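PDB 5ZBF: cupin domain protein from Microcystis aeruginosa DIANCHI905, which probably acts as a cupin-superfamily isomerase in making the Choi moiety of aeruginosin, and binds iron(II) and 4-hydroxyphenylpyruvic acid. Local coordinates for residues M52-E57 with I158-N163; Q181-P186 with L203-I208; S116-K121 with C127-G132; Q73-A78 with S133-V138. All coordinates share one frame; numbering follows the deposited sequence.

Interaction 1. Residues M52-E57 with I158-N163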
loop_
_atom_site.group_PDB
_atom_site.type_symbol
_atom_site.label_atom_id
_atom_site.label_comp_id
_atom_site.label_asym_id
_atom_site.label_seq_id
_atom_site.Cartn_x
_atom_site.Cartn_y
_atom_site.Cartn_z
ATOM N N MET A 52 4.343 2.860 -3.144
ATOM C CA MET A 52 3.893 4.135 -3.693
ATOM C C MET A 52 4.309 5.247 -2.763
ATOM O O MET A 52 4.427 5.047 -1.552
ATOM C CB MET A 52 2.374 4.200 -3.793
ATOM C CG MET A 52 1.710 3.101 -4.582
ATOM S SD MET A 52 -0.046 3.498 -4.715
ATOM C CE MET A 52 0.029 5.142 -5.432
ATOM N N VAL A 53 4.537 6.413 -3.344
ATOM C CA VAL A 53 4.729 7.646 -2.593
ATOM C C VAL A 53 3.336 8.179 -2.217
ATOM O O VAL A 53 2.431 8.247 -3.072
ATOM C CB VAL A 53 5.445 8.695 -3.456
ATOM C CG1 VAL A 53 5.535 10.037 -2.744
ATOM C CG2 VAL A 53 6.811 8.169 -3.889
ATOM N N LEU A 54 3.171 8.563 -0.957
ATOM C CA LEU A 54 1.936 9.204 -0.490
ATOM C C LEU A 54 2.052 10.722 -0.439
ATOM O O LEU A 54 1.101 11.426 -0.718
ATOM C CB LEU A 54 1.545 8.665 0.885
ATOM C CG LEU A 54 1.303 7.158 1.022
ATOM C CD1 LEU A 54 1.047 6.787 2.475
ATOM C CD2 LEU A 54 0.130 6.721 0.146
ATOM N N SER A 55 3.227 11.216 -0.058
ATOM C CA SER A 55 3.509 12.635 -0.013
ATOM C C SER A 55 4.971 12.837 -0.396
ATOM O O SER A 55 5.845 12.143 0.117
ATOM C CB SER A 55 3.246 13.180 1.389
ATOM O OG SER A 55 3.616 14.535 1.481
ATOM N N GLY A 56 5.220 13.778 -1.300
ATOM C CA GLY A 56 6.568 14.065 -1.786
ATOM C C GLY A 56 6.813 13.472 -3.159
ATOM O O GLY A 56 5.909 13.422 -3.983
ATOM N N GLU A 57 8.049 13.041 -3.407
ATOM C CA GLU A 57 8.458 12.498 -4.693
ATOM C C GLU A 57 9.633 11.570 -4.422
ATOM O O GLU A 57 10.297 11.675 -3.376
ATOM C CB GLU A 57 8.855 13.618 -5.661
ATOM C CG GLU A 57 9.066 13.192 -7.101
ATOM C CD GLU A 57 9.580 14.317 -7.988
ATOM O OE1 GLU A 57 9.550 15.497 -7.575
ATOM O OE2 GLU A 57 10.027 14.015 -9.110
ATOM N N ILE A 158 -5.100 -5.808 2.214
ATOM C CA ILE A 158 -4.545 -4.892 3.198
ATOM C C ILE A 158 -5.019 -3.509 2.816
ATOM O O ILE A 158 -4.929 -3.137 1.646
ATOM C CB ILE A 158 -3.010 -4.923 3.171
ATOM C CG1 ILE A 158 -2.521 -6.319 3.568
ATOM C CG2 ILE A 158 -2.434 -3.851 4.091
ATOM C CD1 ILE A 158 -1.073 -6.583 3.228
ATOM N N GLY A 159 -5.492 -2.726 3.785
ATOM C CA GLY A 159 -5.926 -1.368 3.453
ATOM C C GLY A 159 -5.691 -0.321 4.528
ATOM O O GLY A 159 -5.447 -0.639 5.683
ATOM N N PHE A 160 -5.787 0.938 4.122
ATOM C CA PHE A 160 -5.610 2.052 5.027
ATOM C C PHE A 160 -6.207 3.301 4.414
ATOM O O PHE A 160 -6.492 3.332 3.225
ATOM C CB PHE A 160 -4.110 2.250 5.351
ATOM C CG PHE A 160 -3.257 2.642 4.169
ATOM C CD1 PHE A 160 -2.905 3.973 3.951
ATOM C CD2 PHE A 160 -2.755 1.672 3.298
ATOM C CE1 PHE A 160 -2.102 4.327 2.880
ATOM C CE2 PHE A 160 -1.975 2.028 2.218
ATOM C CZ PHE A 160 -1.638 3.358 2.010
ATOM N N ILE A 161 -6.351 4.343 5.223
ATOM C CA ILE A 161 -6.907 5.602 4.736
ATOM C C ILE A 161 -5.931 6.748 4.936
ATOM O O ILE A 161 -5.023 6.659 5.760
ATOM C CB ILE A 161 -8.275 5.923 5.381
ATOM C CG1 ILE A 161 -8.137 6.257 6.876
ATOM C CG2 ILE A 161 -9.226 4.761 5.157
ATOM C CD1 ILE A 161 -9.431 6.687 7.534
ATOM N N LEU A 162 -6.131 7.812 4.161
ATOM C CA LEU A 162 -5.229 8.963 4.136
ATOM C C LEU A 162 -5.714 10.143 4.960
ATOM O O LEU A 162 -4.938 11.045 5.253
ATOM C CB LEU A 162 -5.068 9.450 2.704
ATOM C CG LEU A 162 -4.561 8.421 1.707
ATOM C CD1 LEU A 162 -4.419 9.041 0.327
ATOM C CD2 LEU A 162 -3.247 7.836 2.209
ATOM N N ASN A 163 -6.999 10.140 5.299
ATOM C CA ASN A 163 -7.627 11.267 5.979
ATOM C C ASN A 163 -8.910 10.794 6.643
ATOM O O ASN A 163 -9.476 9.785 6.234
ATOM C CB ASN A 163 -7.951 12.371 4.977
ATOM C CG ASN A 163 -9.037 11.967 3.993
ATOM O OD1 ASN A 163 -8.855 11.064 3.169
ATOM N ND2 ASN A 163 -10.186 12.624 4.092
#

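Interaction 2. Residues Q181-P186 with L203-I208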
loop_
_atom_site.group_PDB
_atom_site.type_symbol
_atom_site.label_atom_id
_atom_site.label_comp_id
_atom_site.label_asym_id
_atom_site.label_seq_id
_atom_site.Cartn_x
_atom_site.Cartn_y
_atom_site.Cartn_z
ATOM N N GLN A 181 -2.633 3.568 10.646
ATOM C CA GLN A 181 -3.094 2.230 10.978
ATOM C C GLN A 181 -3.445 1.525 9.682
ATOM O O GLN A 181 -3.664 2.176 8.663
ATOM C CB GLN A 181 -4.343 2.289 11.853
ATOM C CG GLN A 181 -4.183 3.086 13.132
ATOM C CD GLN A 181 -5.498 3.272 13.866
ATOM O OE1 GLN A 181 -6.274 4.161 13.540
ATOM N NE2 GLN A 181 -5.743 2.441 14.871
ATOM N N ILE A 182 -3.478 0.198 9.715
ATOM C CA ILE A 182 -3.988 -0.593 8.587
ATOM C C ILE A 182 -4.981 -1.651 9.052
ATOM O O ILE A 182 -5.061 -1.982 10.240
ATOM C CB ILE A 182 -2.863 -1.294 7.772
ATOM C CG1 ILE A 182 -2.275 -2.506 8.525
ATOM C CG2 ILE A 182 -1.767 -0.310 7.388
ATOM C CD1 ILE A 182 -1.167 -3.204 7.762
ATOM N N TYR A 183 -5.747 -2.178 8.102
ATOM C CA TYR A 183 -6.467 -3.416 8.340
ATOM C C TYR A 183 -5.877 -4.499 7.448
ATOM O O TYR A 183 -5.340 -4.217 6.366
ATOM C CB TYR A 183 -7.988 -3.273 8.134
ATOM C CG TYR A 183 -8.418 -3.048 6.705
ATOM C CD1 TYR A 183 -8.565 -4.112 5.821
ATOM C CD2 TYR A 183 -8.657 -1.769 6.228
ATOM C CE1 TYR A 183 -8.943 -3.901 4.496
ATOM C CE2 TYR A 183 -9.051 -1.546 4.917
ATOM C CZ TYR A 183 -9.189 -2.610 4.050
ATOM O OH TYR A 183 -9.570 -2.368 2.748
ATOM N N TYR A 184 -6.002 -5.731 7.914
ATOM C CA TYR A 184 -5.604 -6.903 7.156
ATOM C C TYR A 184 -6.750 -7.906 7.184
ATOM O O TYR A 184 -7.159 -8.350 8.254
ATOM C CB TYR A 184 -4.342 -7.521 7.755
ATOM C CG TYR A 184 -4.028 -8.889 7.198
ATOM C CD1 TYR A 184 -3.929 -9.091 5.828
ATOM C CD2 TYR A 184 -3.834 -9.987 8.043
ATOM C CE1 TYR A 184 -3.640 -10.345 5.306
ATOM C CE2 TYR A 184 -3.542 -11.240 7.528
ATOM C CZ TYR A 184 -3.450 -11.413 6.158
ATOM O OH TYR A 184 -3.172 -12.657 5.623
ATOM N N ALA A 185 -7.260 -8.244 6.005
ATOM C CA ALA A 185 -8.351 -9.211 5.872
ATOM C C ALA A 185 -7.833 -10.433 5.131
ATOM O O ALA A 185 -7.649 -10.380 3.917
ATOM C CB ALA A 185 -9.526 -8.598 5.122
ATOM N N PRO A 186 -7.579 -11.534 5.858
ATOM C CA PRO A 186 -7.163 -12.761 5.195
ATOM C C PRO A 186 -8.217 -13.260 4.227
ATOM O O PRO A 186 -9.369 -12.806 4.265
ATOM C CB PRO A 186 -7.009 -13.763 6.348
ATOM C CG PRO A 186 -6.841 -12.940 7.562
ATOM C CD PRO A 186 -7.606 -11.678 7.323
ATOM N N LEU A 203 -9.228 6.029 0.527
ATOM C CA LEU A 203 -8.832 4.691 0.959
ATOM C C LEU A 203 -7.934 4.078 -0.089
ATOM O O LEU A 203 -8.181 4.237 -1.281
ATOM C CB LEU A 203 -10.061 3.805 1.173
ATOM C CG LEU A 203 -9.770 2.362 1.620
ATOM C CD1 LEU A 203 -10.790 1.870 2.636
ATOM C CD2 LEU A 203 -9.701 1.430 0.422
ATOM N N ILE A 204 -6.870 3.409 0.364
ATOM C CA ILE A 204 -6.034 2.606 -0.512
ATOM C C ILE A 204 -6.111 1.162 -0.030
ATOM O O ILE A 204 -5.958 0.877 1.152
ATOM C CB ILE A 204 -4.568 3.100 -0.496
ATOM C CG1 ILE A 204 -4.482 4.512 -1.088
ATOM C CG2 ILE A 204 -3.636 2.126 -1.226
ATOM C CD1 ILE A 204 -3.134 5.170 -0.874
ATOM N N LYS A 205 -6.367 0.243 -0.954
ATOM C CA LYS A 205 -6.296 -1.168 -0.619
ATOM C C LYS A 205 -5.398 -1.898 -1.602
ATOM O O LYS A 205 -5.230 -1.473 -2.742
ATOM C CB LYS A 205 -7.686 -1.799 -0.532
ATOM C CG LYS A 205 -8.501 -1.698 -1.788
ATOM C CD LYS A 205 -9.878 -2.292 -1.568
ATOM C CE LYS A 205 -10.710 -2.134 -2.823
ATOM N NZ LYS A 205 -12.069 -2.719 -2.678
ATOM N N ILE A 206 -4.770 -2.957 -1.103
ATOM C CA ILE A 206 -3.915 -3.819 -1.898
ATOM C C ILE A 206 -4.445 -5.236 -1.773
ATOM O O ILE A 206 -4.581 -5.765 -0.666
ATOM C CB ILE A 206 -2.456 -3.787 -1.410
ATOM C CG1 ILE A 206 -1.951 -2.350 -1.279
ATOM C CG2 ILE A 206 -1.567 -4.586 -2.365
ATOM C CD1 ILE A 206 -1.992 -1.801 0.141
ATOM N N LEU A 207 -4.779 -5.822 -2.918
ATOM C CA LEU A 207 -5.219 -7.201 -2.984
ATOM C C LEU A 207 -4.026 -8.052 -3.360
ATOM O O LEU A 207 -3.330 -7.724 -4.309
ATOM C CB LEU A 207 -6.314 -7.354 -4.038
ATOM C CG LEU A 207 -7.613 -6.584 -3.814
ATOM C CD1 LEU A 207 -8.572 -6.922 -4.943
ATOM C CD2 LEU A 207 -8.231 -6.931 -2.474
ATOM N N ILE A 208 -3.779 -9.121 -2.606
ATOM C CA ILE A 208 -2.665 -10.027 -2.887
ATOM C C ILE A 208 -3.232 -11.153 -3.733
ATOM O O ILE A 208 -4.120 -11.871 -3.283
ATOM C CB ILE A 208 -2.039 -10.609 -1.598
ATOM C CG1 ILE A 208 -1.689 -9.496 -0.596
ATOM C CG2 ILE A 208 -0.811 -11.442 -1.942
ATOM C CD1 ILE A 208 -0.607 -8.547 -1.066
#

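Interaction 3. Residues S116-K121 with C127-G132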
loop_
_atom_site.group_PDB
_atom_site.type_symbol
_atom_site.label_atom_id
_atom_site.label_comp_id
_atom_site.label_asym_id
_atom_site.label_seq_id
_atom_site.Cartn_x
_atom_site.Cartn_y
_atom_site.Cartn_z
ATOM N N SER A 116 -5.000 4.145 -12.971
ATOM C CA SER A 116 -5.876 4.720 -13.985
ATOM C C SER A 116 -7.325 4.558 -13.542
ATOM O O SER A 116 -7.646 3.707 -12.710
ATOM C CB SER A 116 -5.637 4.063 -15.350
ATOM O OG SER A 116 -5.842 2.667 -15.292
ATOM N N ASN A 117 -8.196 5.387 -14.105
ATOM C CA ASN A 117 -9.584 5.428 -13.668
ATOM C C ASN A 117 -10.288 4.104 -13.915
ATOM O O ASN A 117 -10.150 3.506 -14.990
ATOM C CB ASN A 117 -10.340 6.559 -14.376
ATOM C CG ASN A 117 -9.877 7.941 -13.936
ATOM O OD1 ASN A 117 -9.428 8.139 -12.801
ATOM N ND2 ASN A 117 -9.988 8.906 -14.835
ATOM N N ASN A 118 -11.074 3.678 -12.930
ATOM C CA ASN A 118 -11.819 2.435 -13.027
ATOM C C ASN A 118 -13.054 2.474 -12.126
ATOM O O ASN A 118 -13.426 3.535 -11.621
ATOM C CB ASN A 118 -10.911 1.253 -12.656
ATOM C CG ASN A 118 -11.158 0.030 -13.523
ATOM O OD1 ASN A 118 -12.248 -0.543 -13.517
ATOM N ND2 ASN A 118 -10.141 -0.377 -14.272
ATOM N N GLN A 119 -13.695 1.322 -11.944
ATOM C CA GLN A 119 -14.801 1.189 -11.004
ATOM C C GLN A 119 -14.535 0.047 -10.020
ATOM O O GLN A 119 -14.139 -1.043 -10.420
ATOM C CB GLN A 119 -16.106 0.939 -11.756
ATOM C CG GLN A 119 -17.335 1.171 -10.901
ATOM C CD GLN A 119 -18.622 1.027 -11.683
ATOM O OE1 GLN A 119 -19.254 2.019 -12.044
ATOM N NE2 GLN A 119 -19.013 -0.212 -11.960
ATOM N N ASP A 120 -14.751 0.311 -8.734
ATOM C CA ASP A 120 -14.592 -0.710 -7.698
ATOM C C ASP A 120 -15.720 -1.720 -7.838
ATOM O O ASP A 120 -16.884 -1.338 -7.888
ATOM C CB ASP A 120 -14.636 -0.076 -6.307
ATOM C CG ASP A 120 -14.439 -1.092 -5.189
ATOM O OD1 ASP A 120 -13.368 -1.746 -5.152
ATOM O OD2 ASP A 120 -15.353 -1.227 -4.340
ATOM N N LYS A 121 -15.372 -3.003 -7.898
ATOM C CA LYS A 121 -16.355 -4.061 -8.129
ATOM C C LYS A 121 -17.470 -4.094 -7.084
ATOM O O LYS A 121 -18.650 -3.980 -7.423
ATOM N N CYS A 127 -12.940 4.579 -8.879
ATOM C CA CYS A 127 -11.659 4.347 -8.231
ATOM C C CYS A 127 -10.538 4.572 -9.233
ATOM O O CYS A 127 -10.774 4.834 -10.400
ATOM C CB CYS A 127 -11.590 2.929 -7.664
ATOM S SG CYS A 127 -11.511 1.619 -8.909
ATOM N N GLN A 128 -9.307 4.508 -8.745
ATOM C CA GLN A 128 -8.168 4.447 -9.620
ATOM C C GLN A 128 -7.415 3.197 -9.205
ATOM O O GLN A 128 -7.212 2.962 -8.010
ATOM C CB GLN A 128 -7.291 5.670 -9.437
ATOM C CG GLN A 128 -8.035 6.984 -9.563
ATOM C CD GLN A 128 -7.117 8.105 -9.979
ATOM O OE1 GLN A 128 -6.535 8.791 -9.137
ATOM N NE2 GLN A 128 -6.958 8.281 -11.286
ATOM N N SER A 129 -7.009 2.397 -10.183
ATOM C CA SER A 129 -6.417 1.123 -9.871
ATOM C C SER A 129 -5.405 0.704 -10.911
ATOM O O SER A 129 -5.337 1.274 -12.008
ATOM C CB SER A 129 -7.512 0.068 -9.794
ATOM O OG SER A 129 -8.097 -0.114 -11.070
ATOM N N VAL A 130 -4.615 -0.296 -10.545
ATOM C CA VAL A 130 -3.786 -1.012 -11.511
ATOM C C VAL A 130 -3.507 -2.408 -10.969
ATOM O O VAL A 130 -3.480 -2.631 -9.754
ATOM C CB VAL A 130 -2.484 -0.245 -11.834
ATOM C CG1 VAL A 130 -1.560 -0.202 -10.621
ATOM C CG2 VAL A 130 -1.781 -0.831 -13.055
ATOM N N LYS A 131 -3.336 -3.339 -11.892
ATOM C CA LYS A 131 -3.072 -4.731 -11.571
ATOM C C LYS A 131 -1.664 -5.073 -12.004
ATOM O O LYS A 131 -1.248 -4.732 -13.123
ATOM C CB LYS A 131 -4.063 -5.638 -12.301
ATOM C CG LYS A 131 -5.506 -5.416 -11.898
ATOM N N GLY A 132 -0.932 -5.739 -11.120
ATOM C CA GLY A 132 0.408 -6.201 -11.422
ATOM C C GLY A 132 0.447 -7.707 -11.394
ATOM O O GLY A 132 -0.594 -8.372 -11.383
HETATM O O HOH W 1 -7.524 0.769 -13.966
#

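Interaction 4. Residues Q73-A78 with S133-V138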
loop_
_atom_site.group_PDB
_atom_site.type_symbol
_atom_site.label_atom_id
_atom_site.label_comp_id
_atom_site.label_asym_id
_atom_site.label_seq_id
_atom_site.Cartn_x
_atom_site.Cartn_y
_atom_site.Cartn_z
ATOM N N GLN A 73 0.118 8.221 -7.479
ATOM C CA GLN A 73 -0.016 7.879 -8.905
ATOM C C GLN A 73 0.767 6.628 -9.319
ATOM O O GLN A 73 0.203 5.698 -9.905
ATOM C CB GLN A 73 0.419 9.042 -9.793
ATOM C CG GLN A 73 -0.423 10.303 -9.651
ATOM C CD GLN A 73 -0.284 11.232 -10.845
ATOM O OE1 GLN A 73 -0.847 10.980 -11.919
ATOM N NE2 GLN A 73 0.455 12.309 -10.669
ATOM N N ASP A 74 2.063 6.614 -9.011
ATOM C CA ASP A 74 2.949 5.591 -9.523
ATOM C C ASP A 74 3.229 4.517 -8.468
ATOM O O ASP A 74 3.256 4.791 -7.267
ATOM C CB ASP A 74 4.244 6.239 -10.020
ATOM C CG ASP A 74 4.001 7.281 -11.120
ATOM O OD1 ASP A 74 3.161 7.042 -12.010
ATOM O OD2 ASP A 74 4.625 8.365 -11.081
ATOM N N ILE A 75 3.361 3.281 -8.942
ATOM C CA ILE A 75 3.763 2.206 -8.063
ATOM C C ILE A 75 5.056 1.594 -8.620
ATOM O O ILE A 75 5.166 1.258 -9.799
ATOM C CB ILE A 75 2.596 1.212 -7.755
ATOM C CG1 ILE A 75 2.752 -0.156 -8.406
ATOM C CG2 ILE A 75 1.225 1.808 -8.074
ATOM C CD1 ILE A 75 3.230 -1.188 -7.420
ATOM N N HIS A 76 6.070 1.514 -7.757
ATOM C CA HIS A 76 7.332 0.879 -8.153
ATOM C C HIS A 76 7.189 -0.620 -7.946
ATOM O O HIS A 76 6.479 -1.060 -7.039
ATOM C CB HIS A 76 8.554 1.461 -7.405
ATOM C CG HIS A 76 8.700 0.996 -5.988
ATOM N ND1 HIS A 76 8.255 1.735 -4.919
ATOM C CD2 HIS A 76 9.258 -0.123 -5.466
ATOM C CE1 HIS A 76 8.524 1.093 -3.795
ATOM N NE2 HIS A 76 9.128 -0.042 -4.100
ATOM N N VAL A 77 7.860 -1.400 -8.797
ATOM C CA VAL A 77 7.772 -2.856 -8.752
ATOM C C VAL A 77 9.185 -3.431 -8.873
ATOM O O VAL A 77 9.843 -3.273 -9.906
ATOM C CB VAL A 77 6.877 -3.401 -9.893
ATOM C CG1 VAL A 77 6.692 -4.911 -9.777
ATOM C CG2 VAL A 77 5.517 -2.705 -9.906
ATOM N N ALA A 78 9.655 -4.066 -7.801
ATOM C CA ALA A 78 10.976 -4.703 -7.782
ATOM C C ALA A 78 10.789 -6.192 -7.526
ATOM O O ALA A 78 10.509 -6.605 -6.393
ATOM C CB ALA A 78 11.841 -4.082 -6.699
ATOM N N SER A 133 1.663 -8.247 -11.365
ATOM C CA SER A 133 1.867 -9.685 -11.486
ATOM C C SER A 133 1.351 -10.480 -10.281
ATOM O O SER A 133 0.855 -11.596 -10.465
ATOM C CB SER A 133 3.348 -9.990 -11.727
ATOM O OG SER A 133 4.150 -9.580 -10.639
ATOM N N TRP A 134 1.463 -9.905 -9.073
ATOM C CA TRP A 134 1.036 -10.563 -7.823
ATOM C C TRP A 134 0.092 -9.724 -6.927
ATOM O O TRP A 134 -0.188 -10.101 -5.786
ATOM C CB TRP A 134 2.270 -11.014 -7.014
ATOM C CG TRP A 134 3.234 -9.927 -6.573
ATOM C CD1 TRP A 134 4.252 -9.389 -7.305
ATOM C CD2 TRP A 134 3.300 -9.304 -5.284
ATOM N NE1 TRP A 134 4.936 -8.458 -6.563
ATOM C CE2 TRP A 134 4.372 -8.388 -5.316
ATOM C CE3 TRP A 134 2.560 -9.436 -4.106
ATOM C CZ2 TRP A 134 4.709 -7.599 -4.220
ATOM C CZ3 TRP A 134 2.902 -8.654 -3.011
ATOM C CH2 TRP A 134 3.965 -7.749 -3.078
ATOM N N PHE A 135 -0.437 -8.623 -7.456
ATOM C CA PHE A 135 -1.142 -7.647 -6.636
ATOM C C PHE A 135 -2.085 -6.781 -7.471
ATOM O O PHE A 135 -1.894 -6.610 -8.665
ATOM C CB PHE A 135 -0.124 -6.719 -5.942
ATOM C CG PHE A 135 0.720 -5.958 -6.912
ATOM C CD1 PHE A 135 0.349 -4.692 -7.344
ATOM C CD2 PHE A 135 1.854 -6.546 -7.466
ATOM C CE1 PHE A 135 1.110 -4.015 -8.282
ATOM C CE2 PHE A 135 2.616 -5.871 -8.404
ATOM C CZ PHE A 135 2.248 -4.599 -8.808
ATOM N N GLU A 136 -3.074 -6.197 -6.809
ATOM C CA GLU A 136 -3.844 -5.105 -7.383
ATOM C C GLU A 136 -3.921 -3.995 -6.352
ATOM O O GLU A 136 -4.185 -4.261 -5.184
ATOM C CB GLU A 136 -5.253 -5.564 -7.763
ATOM C CG GLU A 136 -6.101 -4.460 -8.367
ATOM C CD GLU A 136 -7.444 -4.939 -8.888
ATOM O OE1 GLU A 136 -7.889 -6.047 -8.521
ATOM O OE2 GLU A 136 -8.069 -4.188 -9.662
ATOM N N ILE A 137 -3.702 -2.758 -6.786
ATOM C CA ILE A 137 -3.843 -1.601 -5.903
ATOM C C ILE A 137 -5.052 -0.785 -6.354
ATOM O O ILE A 137 -5.218 -0.518 -7.536
ATOM C CB ILE A 137 -2.552 -0.758 -5.865
ATOM C CG1 ILE A 137 -1.426 -1.596 -5.230
ATOM C CG2 ILE A 137 -2.761 0.536 -5.078
ATOM C CD1 ILE A 137 -0.081 -0.914 -5.200
ATOM N N VAL A 138 -5.894 -0.424 -5.392
ATOM C CA VAL A 138 -7.101 0.354 -5.640
ATOM C C VAL A 138 -7.110 1.543 -4.692
ATOM O O VAL A 138 -6.966 1.367 -3.497
ATOM C CB VAL A 138 -8.366 -0.493 -5.397
ATOM C CG1 VAL A 138 -9.622 0.313 -5.729
ATOM C CG2 VAL A 138 -8.297 -1.777 -6.214
#

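Interaction 1. Residues M52-E57 with I158-N163
Leu54 carries the whole of this contact on its two methyl groups, one for each partner in the facing segment. Its CD1 meets CE1 of Phe160 at 4.0 Å, and its CD2 lies 4.1 Å from CD2 of Leu162. With CG anti to the carbonyl carbon (chi1 -59°), the forked end points at the other segment and offers it a methyl on each branch. Phe160 comes from the opposite direction, and CD1 approaches its ring obliquely.

The tightly packed part lies on the Phe160 side. That residue is buried, its ring meeting Phe97 edge-to-face and also touching Phe29 and Ile204, so Leu54 CD1 joins a wall already built of apolar side chains. Leu54 itself packs on Phe97 and Ile204 as well, which ties the contact to strands 94-101 and 201-208. The Leu162 side is looser. There both leucines are partly exposed, they share a single methyl pair, and the chain of 158-163 has left its strand by this point. The backbones remain well apart, with the CA atoms of Leu54 and Leu162 8.5 Å from each other, and the two segments together bury just 104 Å².

Leu54 also stands where its own strand turns a corner: with Ser55 it faces Ile95, forming a classic beta bulge. The contact joins strand 48-55 of one cupin domain to strand 156-161 of the other, consistent with a bicupin whose two halves pack through apolar side chains, the side chain of Leu54 being about 14 Å from the bound 4-hydroxyphenylpyruvic acid.

Interaction 2. Residues Q181-P186 with L203-I208
Tyr183 reaches across to Leu203 and Lys205, and the tyrosine accounts for more than half of the surface buried here. The phenol end does most of the touching. Its OH lies 3.8 Å from CB of Lys205, so the oxygen rests against the root of the lysine and not its charged tip. Leu203 comes in at the edge of the ring, close to the ring plane, with its CD1 4.5 Å from Tyr183 CE2. A chi1 of 69° places CG of the tyrosine between the backbone N and the carbonyl carbon, which carries the ring over toward the second strand.

Both polar ends look elsewhere for partners. Tyr183 OH is hydrogen-bonded to Glu157 OE2, and this bond probably fixes the ring's reach. The lysine chain runs extended beyond CG and delivers NZ to a salt bridge with Asp120 OD1, while its side chain also packs on Glu157 and Val138.

The backbones are not neighbours, the CA atoms of Tyr183 and Lys205 being 9.2 Å apart. Strand 156-161 lies between them, pairing with Tyr183 through Gly159 and with Ile204 through Phe160, while strand 135-142 flanks 201-208 on its other side.

Interaction 3. Residues S116-K121 with C127-G132
Ser129 O is gripped by two donors: the backbone N of Ser116 at 3.0 Å, in a nearly straight bond of 166°, and a water at 3.0 Å. The same water is held by Ser116 OG and donated to by Asn118 ND2, so it clips both strands together on the face that carries Ser116, Asn118, Cys127 and Ser129. Ser129 N returns the bond to Ser116 O, making this a hydrogen-bonded antiparallel pair. Asn118 and Cys127 form another, with Asn118 N 2.8 Å from Cys127 O and Cys127 N bonded to Asn118 O.

Between them lies the non-hydrogen-bonded pair Asn117 and Gln128, on the opposite face. Their side chains run alongside each other, amide planes 33° apart, and Gln128 NE2 gives a weak bond to Asn117 OD1 (2.9 Å, 125°). A leucine in place of Gln128 has no N-H to offer Asn117 OD1, and the asparagine amide would probably be freer to turn.

Cys127 has the most surface covered by the other segment. Its SG packs beside the turning chain, 3.5 Å from Asp120 N, while Asn118 CB lies 3.5 Å from Ser129 OG. Asn118 OD1 accepts Gln119 N within the carbonyl plane. Asp120 hydrogen-bonds Thr123 OG1 and forms a salt bridge with Lys205 NZ.

The whole is a beta hairpin of strands 112-119 and 126-131, strongly twisted here, whose second strand pairs on with 135-142 as an antiparallel meander.

Interaction 4. Residues Q73-A78 with S133-V138
Val77 and Ile75 lay aliphatic groups against the Phe135 ring, the first kind of interaction: Val77 CG2 lies 3.9 Å from CZ of Phe135, and Ile75 CD1, in the conformer described, comes within 3.6 Å of Phe135 CE1, both obliquely. With chi1 at 60°, the phenyl is folded between its backbone N and carbonyl carbon and projects at strand 74-78.

Aliphatic tips form the second kind: in the same conformer, Ile75 CD1 and Ile137 CD1 meet tip to tip at 4.0 Å. Ile75 has a second conformer, so both its contacts are less certain than that of Val77.

Within the segment, aromatic groups make the third kind. CG of Trp134 sits at the edge of the Phe135 ring, in its plane, while CD2 of Phe135 lies 3.6 Å above the indole. Were Phe135 an alanine, Val77 CG2 would probably lack its packing partner and one indole face would be less covered.

Ile50 and Leu113 close round Phe135. His76, between the two contact residues, turns to the other side of its strand and hydrogen-bonds Gln49, an iron ligand. The contact is therefore apolar packing, while the iron ion lies about 11 Å from the side chain of Val77.

In the fold
Along the chain, interaction 3 falls within the span of interaction 4, and both within that of interaction 1; interaction 2 comes last. Their centres lie 11 to 16 Å apart, interactions 3 and 4 being closest. Interactions 1 and 4 join the first cupin domain, through neighbouring strands 48-55 and 74-78, to the second half of the chain, and Met52, in the conformer described, lies against Ile75 and Ile137. Strand 201-208 of interaction 2 pairs with 156-161 and 135-142, and the Lys205-Asp120 salt bridge ties it to interaction 3. Interactions 1, 2 and 4 touch one another where the halves pack, interaction 3 is the hairpin at their edge, and the iron site lies within the first cupin domain.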